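Local atomic coordinates of cystathionine beta-lyase family protein, YNBB B.subtilis ortholog (Clostridium acetobutylicum, PDB entry 3HVY), a protein that is a putative pyridoxal-phosphate-dependent lyase of the methionine gamma-lyase family, named as a cystathionine beta-lyase and thought to be involved in aluminium resistance. Residues M119-G124 with L179-R184; G124-T129 with V150-V155; I214-N219 with A235-G240. All blocks are in the same frame, centred on the assembly; numbering follows the deposited sequence. Where two conformers were deposited one is given.

Overall arrangement
The three contacts cross one seven-stranded mixed sheet, consistent with the large domain of fold-type I pyridoxal-phosphate enzymes. Contact 1 pairs strands 118-121 and 177-183. Contact 2 packs the loop after strand 118-121 on the outermost strand, 151-154. Its centre is about 7 Å from that of contact 1; the two share Gly124 and meet through Ser121 and Tyr152. Contact 3 pairs strands 214-218 and 237-241, its centre about 10 Å from that of contact 1. Strands 177-183 and 214-218 are neighbours, so backbone bonds join these two contacts. Contact 3 reaches the cofactor: Asp218 OD2 is hydrogen-bonded to N1 of the pyridoxal-phosphate group on Lys244. Contacts 2 and 3 have centres about 15 Å apart.

Contact 1: residues M119-G124 with L179-R184; sequences MMSICG and LIHIQR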
loop_
_atom_site.group_PDB
_atom_site.type_symbol
_atom_site.label_atom_id
_atom_site.label_comp_id
_atom_site.label_asym_id
_atom_site.label_seq_id
_atom_site.Cartn_x
_atom_site.Cartn_y
_atom_site.Cartn_z
HETATM N N MSE D 119 12.849 -36.417 13.876
HETATM C CA MSE D 119 12.915 -35.865 12.521
HETATM C C MSE D 119 14.183 -36.423 11.865
HETATM O O MSE D 119 15.243 -36.481 12.492
HETATM C CB MSE D 119 13.036 -34.337 12.567
HETATM C CG MSE D 119 13.294 -33.702 11.246
HETATM SE SE MSE D 119 13.677 -31.771 11.408
HETATM C CE MSE D 119 14.284 -31.473 9.540
HETATM N N MSE D 120 14.089 -36.810 10.594
HETATM C CA MSE D 120 15.246 -37.384 9.934
HETATM C C MSE D 120 15.477 -36.756 8.593
HETATM O O MSE D 120 14.586 -36.779 7.722
HETATM C CB MSE D 120 15.131 -38.915 9.813
HETATM C CG MSE D 120 16.385 -39.586 9.138
HETATM SE SE MSE D 120 16.411 -41.515 9.171
HETATM C CE MSE D 120 14.807 -41.785 8.085
ATOM N N SER D 121 16.651 -36.146 8.451
ATOM C CA SER D 121 17.070 -35.541 7.196
ATOM C C SER D 121 17.799 -36.630 6.396
ATOM O O SER D 121 18.688 -37.309 6.925
ATOM C CB SER D 121 18.012 -34.350 7.413
ATOM O OG SER D 121 17.319 -33.235 7.918
ATOM N N ILE D 122 17.437 -36.793 5.138
ATOM C CA ILE D 122 18.024 -37.860 4.357
ATOM C C ILE D 122 18.964 -37.456 3.196
ATOM O O ILE D 122 19.551 -38.335 2.557
ATOM C CB ILE D 122 16.997 -38.897 3.918
ATOM C CG1 ILE D 122 16.009 -38.291 2.913
ATOM C CG2 ILE D 122 16.302 -39.546 5.159
ATOM C CD1 ILE D 122 15.116 -39.364 2.193
ATOM N N CYS D 123 19.167 -36.155 2.999
ATOM C CA CYS D 123 20.052 -35.641 1.982
ATOM C C CYS D 123 21.313 -35.028 2.595
ATOM O O CYS D 123 21.802 -34.023 2.100
ATOM C CB CYS D 123 19.332 -34.555 1.192
ATOM S SG CYS D 123 17.812 -35.092 0.471
ATOM N N GLY D 124 21.835 -35.600 3.673
ATOM C CA GLY D 124 22.990 -35.003 4.340
ATOM C C GLY D 124 22.639 -33.738 5.128
ATOM O O GLY D 124 21.495 -33.523 5.498
ATOM N N LEU D 179 8.807 -37.838 10.707
ATOM C CA LEU D 179 8.962 -36.933 9.574
ATOM C C LEU D 179 10.322 -37.135 8.967
ATOM O O LEU D 179 11.328 -37.217 9.668
ATOM C CB LEU D 179 8.795 -35.480 10.036
ATOM C CG LEU D 179 8.827 -34.399 8.939
ATOM C CD1 LEU D 179 7.926 -33.256 9.340
ATOM C CD2 LEU D 179 10.267 -33.902 8.652
ATOM N N ILE D 180 10.315 -37.288 7.658
ATOM C CA ILE D 180 11.498 -37.359 6.826
ATOM C C ILE D 180 11.555 -36.046 6.036
ATOM O O ILE D 180 10.558 -35.615 5.395
ATOM C CB ILE D 180 11.427 -38.580 5.888
ATOM C CG1 ILE D 180 11.726 -39.857 6.700
ATOM C CG2 ILE D 180 12.356 -38.447 4.681
ATOM C CD1 ILE D 180 11.710 -41.105 5.893
ATOM N N HIS D 181 12.719 -35.429 6.120
ATOM C CA HIS D 181 13.026 -34.172 5.471
ATOM C C HIS D 181 13.945 -34.381 4.263
ATOM O O HIS D 181 15.033 -34.942 4.394
ATOM C CB HIS D 181 13.637 -33.249 6.523
ATOM C CG HIS D 181 14.412 -32.096 5.954
ATOM N ND1 HIS D 181 15.763 -31.954 6.159
ATOM C CD2 HIS D 181 14.036 -31.061 5.170
ATOM C CE1 HIS D 181 16.181 -30.864 5.535
ATOM N NE2 HIS D 181 15.157 -30.324 4.898
ATOM N N ILE D 182 13.444 -34.008 3.083
ATOM C CA ILE D 182 14.209 -34.040 1.839
ATOM C C ILE D 182 14.429 -32.574 1.432
ATOM O O ILE D 182 13.508 -31.789 1.422
ATOM C CB ILE D 182 13.459 -34.775 0.727
ATOM C CG1 ILE D 182 13.186 -36.232 1.165
ATOM C CG2 ILE D 182 14.221 -34.693 -0.625
ATOM C CD1 ILE D 182 12.345 -37.077 0.180
ATOM N N GLN D 183 15.661 -32.212 1.132
ATOM C CA GLN D 183 15.966 -30.882 0.525
ATOM C C GLN D 183 16.148 -31.069 -1.011
ATOM O O GLN D 183 17.036 -31.793 -1.457
ATOM C CB GLN D 183 17.238 -30.373 1.157
ATOM C CG GLN D 183 17.615 -28.968 0.791
ATOM C CD GLN D 183 18.779 -28.477 1.621
ATOM O OE1 GLN D 183 18.724 -28.494 2.861
ATOM N NE2 GLN D 183 19.846 -28.014 0.946
ATOM N N ARG D 184 15.310 -30.423 -1.811
ATOM C CA ARG D 184 15.386 -30.555 -3.268
ATOM C C ARG D 184 16.643 -29.882 -3.841
ATOM O O ARG D 184 17.419 -30.498 -4.574
ATOM C CB ARG D 184 14.122 -29.976 -3.895
ATOM C CG ARG D 184 14.097 -30.002 -5.405
ATOM C CD ARG D 184 12.694 -29.557 -5.915
ATOM N NE ARG D 184 12.660 -29.534 -7.355
ATOM C CZ ARG D 184 11.590 -29.185 -8.075
ATOM N NH1 ARG D 184 10.456 -28.812 -7.485
ATOM N NH2 ARG D 184 11.673 -29.183 -9.384
HETATM O O HOH W 1 17.503 -33.660 3.734
#
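Ser121 OG is gripped by two groups. Ser121 OG and His181 ND1 share a 2.7 Å hydrogen bond, with OG at the ring edge in the imidazole plane. Tyr152 OH on the next strand is its second partner. Selenomethionine Met119 runs out extended, and its methyl CE comes obliquely to the base of the same histidine, 3.6 Å from His181 CB. Leu179 lies alongside Met119, pointing the same way.

His181 O also has two partners. Ile122 N donates to His181 O at 3.1 Å, and a water bound to Cys123 N donates as well. The water thus bridges the segments just where strand 119-121 has ended. Earlier in the strands, Met120 N bonds to Leu179 O and His181 N to Met120 O, in parallel register.

The face bearing Met120 and Ile180 is apolar. Ile122 CD1 touches Ile180 CG2 and Ile182 CG1, each at 3.8 Å. Helices 164-173 and 196-207 cover this side. Cys123 SG takes a weak bond from Gln183 N.

The face of Met119 and His181 instead mixes apolar side chains with a hydrogen-bonded row of His181, Ser121 and Tyr152; the in-plane bond at ND1 probably helps fix the imidazole's rotation.

Contact 2: residues G124-T129 with V150-V155; sequences GMPYDT and VKYKMV
Gly124 and Val155 make the one direct hydrogen bond between these segments. Gly124 N donates to Val155 O at 2.9 Å, but the bond is bent, with 139° at the hydrogen. The donor is tilted 25° from the carbonyl plane. Val155, whose N is bonded to Ser121 O, also accepts from Gly124 N, so the link continues past the ends of both strands. Gly124 has a positive phi, and the chain turns away from the strand beyond it.

The van der Waals contacts centre on selenomethionine Met154. Its CG is anti to the backbone N (chi1 -173°) and lies 3.5 Å from Gly124 O. Met154 SE rests by the Gly124-Met125 peptide, 3.6 Å from Gly124 C and 3.7 Å from Met125 N. Selenomethionine Met125 lies beside it, but the modelled approach of the two methyl ends is too short to be trusted.

Pro126 and Tyr152 reach toward each other tip to tip. Pro126 CG is 3.2 Å from Tyr152 OH, and Pro126 CD is 3.5 Å from the same oxygen. The approach of Pro126 CG to the tyrosine ring is oblique. The polar partner of this hydroxyl is Ser121, so the proline lies against an oxygen already engaged.

Helix 131-134 follows the loop: Ile134 touches both Pro126 and Tyr152, Pro126 O accepts a hydrogen bond from His131 NE2, and His131 packs on Met125. Tyr127 N donates to OE1 of Gln183, at the end of strand 177-183. The loop thus leaves the C-terminal end of a large-domain sheet strand and packs between edge strand 151-154 and helix 131-134.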
loop_
_atom_site.group_PDB
_atom_site.type_symbol
_atom_site.label_atom_id
_atom_site.label_comp_id
_atom_site.label_asym_id
_atom_site.label_seq_id
_atom_site.Cartn_x
_atom_site.Cartn_y
_atom_site.Cartn_z
ATOM N N GLY D 124 21.835 -35.600 3.673
ATOM C CA GLY D 124 22.990 -35.003 4.340
ATOM C C GLY D 124 22.639 -33.738 5.128
ATOM O O GLY D 124 21.495 -33.523 5.498
HETATM N N MSE D 125 23.654 -32.931 5.423
HETATM C CA MSE D 125 23.522 -31.687 6.203
HETATM C C MSE D 125 22.535 -30.700 5.565
HETATM O O MSE D 125 22.591 -30.422 4.364
HETATM C CB MSE D 125 24.892 -31.017 6.350
HETATM C CG MSE D 125 25.019 -29.937 7.483
HETATM SE SE MSE D 125 24.646 -30.663 9.242
HETATM C CE MSE D 125 25.729 -32.289 9.208
ATOM N N PRO D 126 21.578 -30.210 6.354
ATOM C CA PRO D 126 20.662 -29.250 5.816
ATOM C C PRO D 126 21.309 -27.891 5.618
ATOM O O PRO D 126 22.386 -27.639 6.170
ATOM C CB PRO D 126 19.583 -29.136 6.902
ATOM C CG PRO D 126 19.816 -30.189 7.834
ATOM C CD PRO D 126 21.247 -30.578 7.738
ATOM N N TYR D 127 20.660 -27.082 4.787
ATOM C CA TYR D 127 20.948 -25.644 4.631
ATOM C C TYR D 127 21.219 -24.987 5.983
ATOM O O TYR D 127 20.492 -25.220 6.930
ATOM C CB TYR D 127 19.757 -24.918 3.953
ATOM C CG TYR D 127 20.031 -24.486 2.527
ATOM N N ASP D 128 22.248 -24.143 6.035
ATOM C CA ASP D 128 22.747 -23.496 7.281
ATOM C C ASP D 128 21.679 -22.835 8.124
ATOM O O ASP D 128 21.684 -22.933 9.325
ATOM C CB ASP D 128 23.787 -22.423 6.922
ATOM C CG ASP D 128 25.075 -23.019 6.339
ATOM O OD1 ASP D 128 25.476 -24.137 6.768
ATOM O OD2 ASP D 128 25.682 -22.350 5.460
ATOM N N THR D 129 20.733 -22.201 7.464
ATOM C CA THR D 129 19.662 -21.521 8.152
ATOM C C THR D 129 18.731 -22.442 8.917
ATOM O O THR D 129 18.002 -21.966 9.778
ATOM C CB THR D 129 18.851 -20.679 7.155
ATOM O OG1 THR D 129 18.292 -21.536 6.137
ATOM C CG2 THR D 129 19.770 -19.652 6.510
ATOM N N VAL D 150 12.416 -32.772 20.530
ATOM C CA VAL D 150 12.374 -33.456 19.237
ATOM C C VAL D 150 13.786 -33.950 18.918
ATOM O O VAL D 150 14.736 -33.180 18.911
ATOM C CB VAL D 150 11.799 -32.581 18.157
ATOM C CG1 VAL D 150 11.774 -33.319 16.793
ATOM C CG2 VAL D 150 10.408 -32.130 18.583
ATOM N N LYS D 151 13.906 -35.251 18.693
ATOM C CA LYS D 151 15.178 -35.878 18.350
ATOM C C LYS D 151 15.445 -35.703 16.858
ATOM O O LYS D 151 14.509 -35.495 16.065
ATOM C CB LYS D 151 15.135 -37.360 18.740
ATOM C CG LYS D 151 14.950 -37.584 20.234
ATOM C CD LYS D 151 14.689 -39.062 20.575
ATOM C CE LYS D 151 14.847 -39.373 22.074
ATOM N NZ LYS D 151 13.788 -38.847 22.974
ATOM N N TYR D 152 16.724 -35.759 16.487
ATOM C CA TYR D 152 17.161 -35.520 15.121
ATOM C C TYR D 152 18.126 -36.579 14.627
ATOM O O TYR D 152 19.022 -36.959 15.341
ATOM C CB TYR D 152 17.850 -34.178 15.018
ATOM C CG TYR D 152 18.284 -33.820 13.616
ATOM C CD1 TYR D 152 17.357 -33.605 12.641
ATOM C CD2 TYR D 152 19.629 -33.625 13.281
ATOM C CE1 TYR D 152 17.728 -33.286 11.374
ATOM C CE2 TYR D 152 20.009 -33.264 11.990
ATOM C CZ TYR D 152 19.040 -33.092 11.036
ATOM O OH TYR D 152 19.337 -32.711 9.712
ATOM N N LYS D 153 17.889 -37.099 13.430
ATOM C CA LYS D 153 18.858 -37.976 12.792
ATOM C C LYS D 153 19.127 -37.406 11.426
ATOM O O LYS D 153 18.227 -36.843 10.802
ATOM C CB LYS D 153 18.370 -39.420 12.634
ATOM C CG LYS D 153 18.250 -40.156 13.910
ATOM C CD LYS D 153 17.625 -41.567 13.782
ATOM C CE LYS D 153 17.935 -42.392 15.056
ATOM N NZ LYS D 153 17.303 -43.749 15.131
HETATM N N MSE D 154 20.343 -37.629 10.940
HETATM C CA MSE D 154 20.709 -37.197 9.628
HETATM C C MSE D 154 21.469 -38.290 8.881
HETATM O O MSE D 154 22.379 -38.921 9.426
HETATM C CB MSE D 154 21.499 -35.912 9.769
HETATM C CG MSE D 154 21.770 -35.304 8.445
HETATM SE SE MSE D 154 23.642 -35.386 8.177
HETATM C CE MSE D 154 23.590 -33.723 9.143
ATOM N N VAL D 155 21.054 -38.565 7.650
ATOM C CA VAL D 155 21.643 -39.654 6.862
ATOM C C VAL D 155 22.527 -38.974 5.818
ATOM O O VAL D 155 22.048 -38.230 4.959
ATOM C CB VAL D 155 20.595 -40.601 6.191
ATOM C CG1 VAL D 155 21.272 -41.799 5.449
ATOM C CG2 VAL D 155 19.536 -41.151 7.222
#

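Contact 3: residues I214-N219 with A235-G240; sequences IVFVDN and ADIIAG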
loop_
_atom_site.group_PDB
_atom_site.type_symbol
_atom_site.label_atom_id
_atom_site.label_comp_id
_atom_site.label_asym_id
_atom_site.label_seq_id
_atom_site.Cartn_x
_atom_site.Cartn_y
_atom_site.Cartn_z
ATOM N N ILE D 214 5.678 -38.871 7.653
ATOM C CA ILE D 214 5.473 -37.675 6.851
ATOM C C ILE D 214 6.675 -37.402 5.963
ATOM O O ILE D 214 7.785 -37.262 6.432
ATOM C CB ILE D 214 5.200 -36.415 7.771
ATOM C CG1 ILE D 214 4.032 -36.745 8.731
ATOM C CG2 ILE D 214 4.974 -35.168 6.910
ATOM C CD1 ILE D 214 3.761 -35.720 9.869
ATOM N N VAL D 215 6.470 -37.323 4.666
ATOM C CA VAL D 215 7.553 -36.930 3.779
ATOM C C VAL D 215 7.416 -35.437 3.430
ATOM O O VAL D 215 6.472 -35.011 2.734
ATOM C CB VAL D 215 7.604 -37.807 2.542
ATOM C CG1 VAL D 215 8.597 -37.209 1.532
ATOM C CG2 VAL D 215 7.930 -39.245 2.939
ATOM N N PHE D 216 8.345 -34.663 3.978
ATOM C CA PHE D 216 8.465 -33.228 3.791
ATOM C C PHE D 216 9.569 -32.898 2.809
ATOM O O PHE D 216 10.699 -33.418 2.939
ATOM C CB PHE D 216 8.758 -32.512 5.123
ATOM C CG PHE D 216 9.084 -31.050 4.946
ATOM C CD1 PHE D 216 8.104 -30.141 4.539
ATOM C CD2 PHE D 216 10.341 -30.580 5.176
ATOM C CE1 PHE D 216 8.430 -28.781 4.351
ATOM C CE2 PHE D 216 10.632 -29.244 4.993
ATOM C CZ PHE D 216 9.671 -28.366 4.564
ATOM N N VAL D 217 9.245 -32.083 1.798
ATOM C CA VAL D 217 10.296 -31.556 0.856
ATOM C C VAL D 217 10.393 -30.011 0.878
ATOM O O VAL D 217 9.420 -29.317 0.633
ATOM C CB VAL D 217 10.035 -32.019 -0.581
ATOM C CG1 VAL D 217 11.180 -31.645 -1.573
ATOM C CG2 VAL D 217 9.798 -33.538 -0.591
ATOM N N ASP D 218 11.572 -29.508 1.220
ATOM C CA ASP D 218 11.930 -28.097 1.076
ATOM C C ASP D 218 12.014 -27.869 -0.422
ATOM O O ASP D 218 12.924 -28.396 -1.074
ATOM C CB ASP D 218 13.275 -27.881 1.751
ATOM C CG ASP D 218 13.861 -26.500 1.500
ATOM O OD1 ASP D 218 13.262 -25.738 0.702
ATOM O OD2 ASP D 218 14.960 -26.203 2.080
ATOM N N ASN D 219 11.035 -27.147 -0.982
ATOM C CA ASN D 219 10.916 -27.014 -2.450
ATOM C C ASN D 219 11.540 -25.725 -2.985
ATOM O O ASN D 219 11.328 -25.376 -4.129
ATOM C CB ASN D 219 9.440 -27.030 -2.839
ATOM C CG ASN D 219 9.227 -27.512 -4.228
ATOM O OD1 ASN D 219 9.974 -28.379 -4.698
ATOM N ND2 ASN D 219 8.204 -26.948 -4.936
ATOM N N ALA D 235 5.123 -36.504 -1.960
ATOM C CA ALA D 235 5.430 -35.654 -0.848
ATOM C C ALA D 235 4.124 -35.370 -0.104
ATOM O O ALA D 235 3.098 -35.087 -0.741
ATOM C CB ALA D 235 6.096 -34.307 -1.334
ATOM N N ASP D 236 4.167 -35.417 1.231
ATOM C CA ASP D 236 3.017 -35.084 2.086
ATOM C C ASP D 236 2.863 -33.601 2.363
ATOM O O ASP D 236 1.781 -33.122 2.620
ATOM C CB ASP D 236 3.142 -35.800 3.419
ATOM C CG ASP D 236 3.000 -37.310 3.280
ATOM O OD1 ASP D 236 2.040 -37.748 2.634
ATOM O OD2 ASP D 236 3.862 -38.040 3.813
ATOM N N ILE D 237 3.967 -32.881 2.335
ATOM C CA ILE D 237 3.984 -31.496 2.621
ATOM C C ILE D 237 5.261 -30.895 2.053
ATOM O O ILE D 237 6.338 -31.514 2.053
ATOM C CB ILE D 237 3.799 -31.231 4.148
ATOM C CG1 ILE D 237 3.716 -29.736 4.446
ATOM C CG2 ILE D 237 4.825 -31.985 5.002
ATOM C CD1 ILE D 237 3.351 -29.380 5.938
ATOM N N ILE D 238 5.103 -29.701 1.505
ATOM C CA ILE D 238 6.224 -28.940 0.926
ATOM C C ILE D 238 6.147 -27.495 1.432
ATOM O O ILE D 238 5.112 -27.074 1.935
ATOM C CB ILE D 238 6.234 -28.978 -0.616
ATOM C CG1 ILE D 238 5.034 -28.224 -1.219
ATOM C CG2 ILE D 238 6.260 -30.415 -1.135
ATOM C CD1 ILE D 238 5.104 -28.115 -2.755
ATOM N N ALA D 239 7.253 -26.758 1.304
ATOM C CA ALA D 239 7.337 -25.364 1.725
ATOM C C ALA D 239 8.313 -24.643 0.847
ATOM O O ALA D 239 9.269 -25.260 0.292
ATOM C CB ALA D 239 7.767 -25.217 3.199
ATOM N N GLY D 240 8.081 -23.338 0.710
ATOM C CA GLY D 240 8.934 -22.473 -0.111
ATOM C C GLY D 240 8.744 -20.995 0.137
ATOM O O GLY D 240 7.917 -20.619 0.953
#
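Phe216 packs against Ile237 and Ala239 of the neighbouring parallel strand. Its CB lies 4.0 Å from Ile237 CG2. CG is anti to the backbone N (chi1 172°) and passes by Ile237 O. CD1 comes closer to that carbonyl, with Phe216 CD1 to Ile237 O at 3.3 Å, and also touches Ile237 CG2. CE1 reaches Ala239 CB at 3.8 Å, and CZ is almost as near the same methyl. Ala239 CB lies at the ring edge, in its plane, while Asp218 N stands over one face toward the rim. Ile105, Ala108 and Leu109 of helix 101-111 also pack on this phenylalanine.

The backbones pair in parallel. Val217 N bonds to Ile237 O and Asn219 N to Ala239 O. The return bond from Ala239 N to Val217 O is weak. Just before strand 237-241, the side chain of Asp236 replaces a backbone acceptor: Val215 N donates to Asp236 OD2 at 2.8 Å, nearly straight at 172° and on the anti side of the carboxylate. Asp236 N bonds back to Val215 O, also at 2.8 Å. Arg207 forms a salt bridge to the same OD2, so this oxygen has two donors.

On the other face Val217 CG2 meets Ala235 CB at 3.9 Å. Asn219 lies alongside Ile238; its OD1 is bonded to Arg184, and ND2 to Glu229 and Tyr256.

Asp218 ends the strand, in register with Ala239; its OD1 accepts from Cys220 N and its OD2 bonds to pyridine N1 of the modified Lys244. As in other fold-type I enzymes, this aspartate probably helps the cofactor ring act as an electron sink.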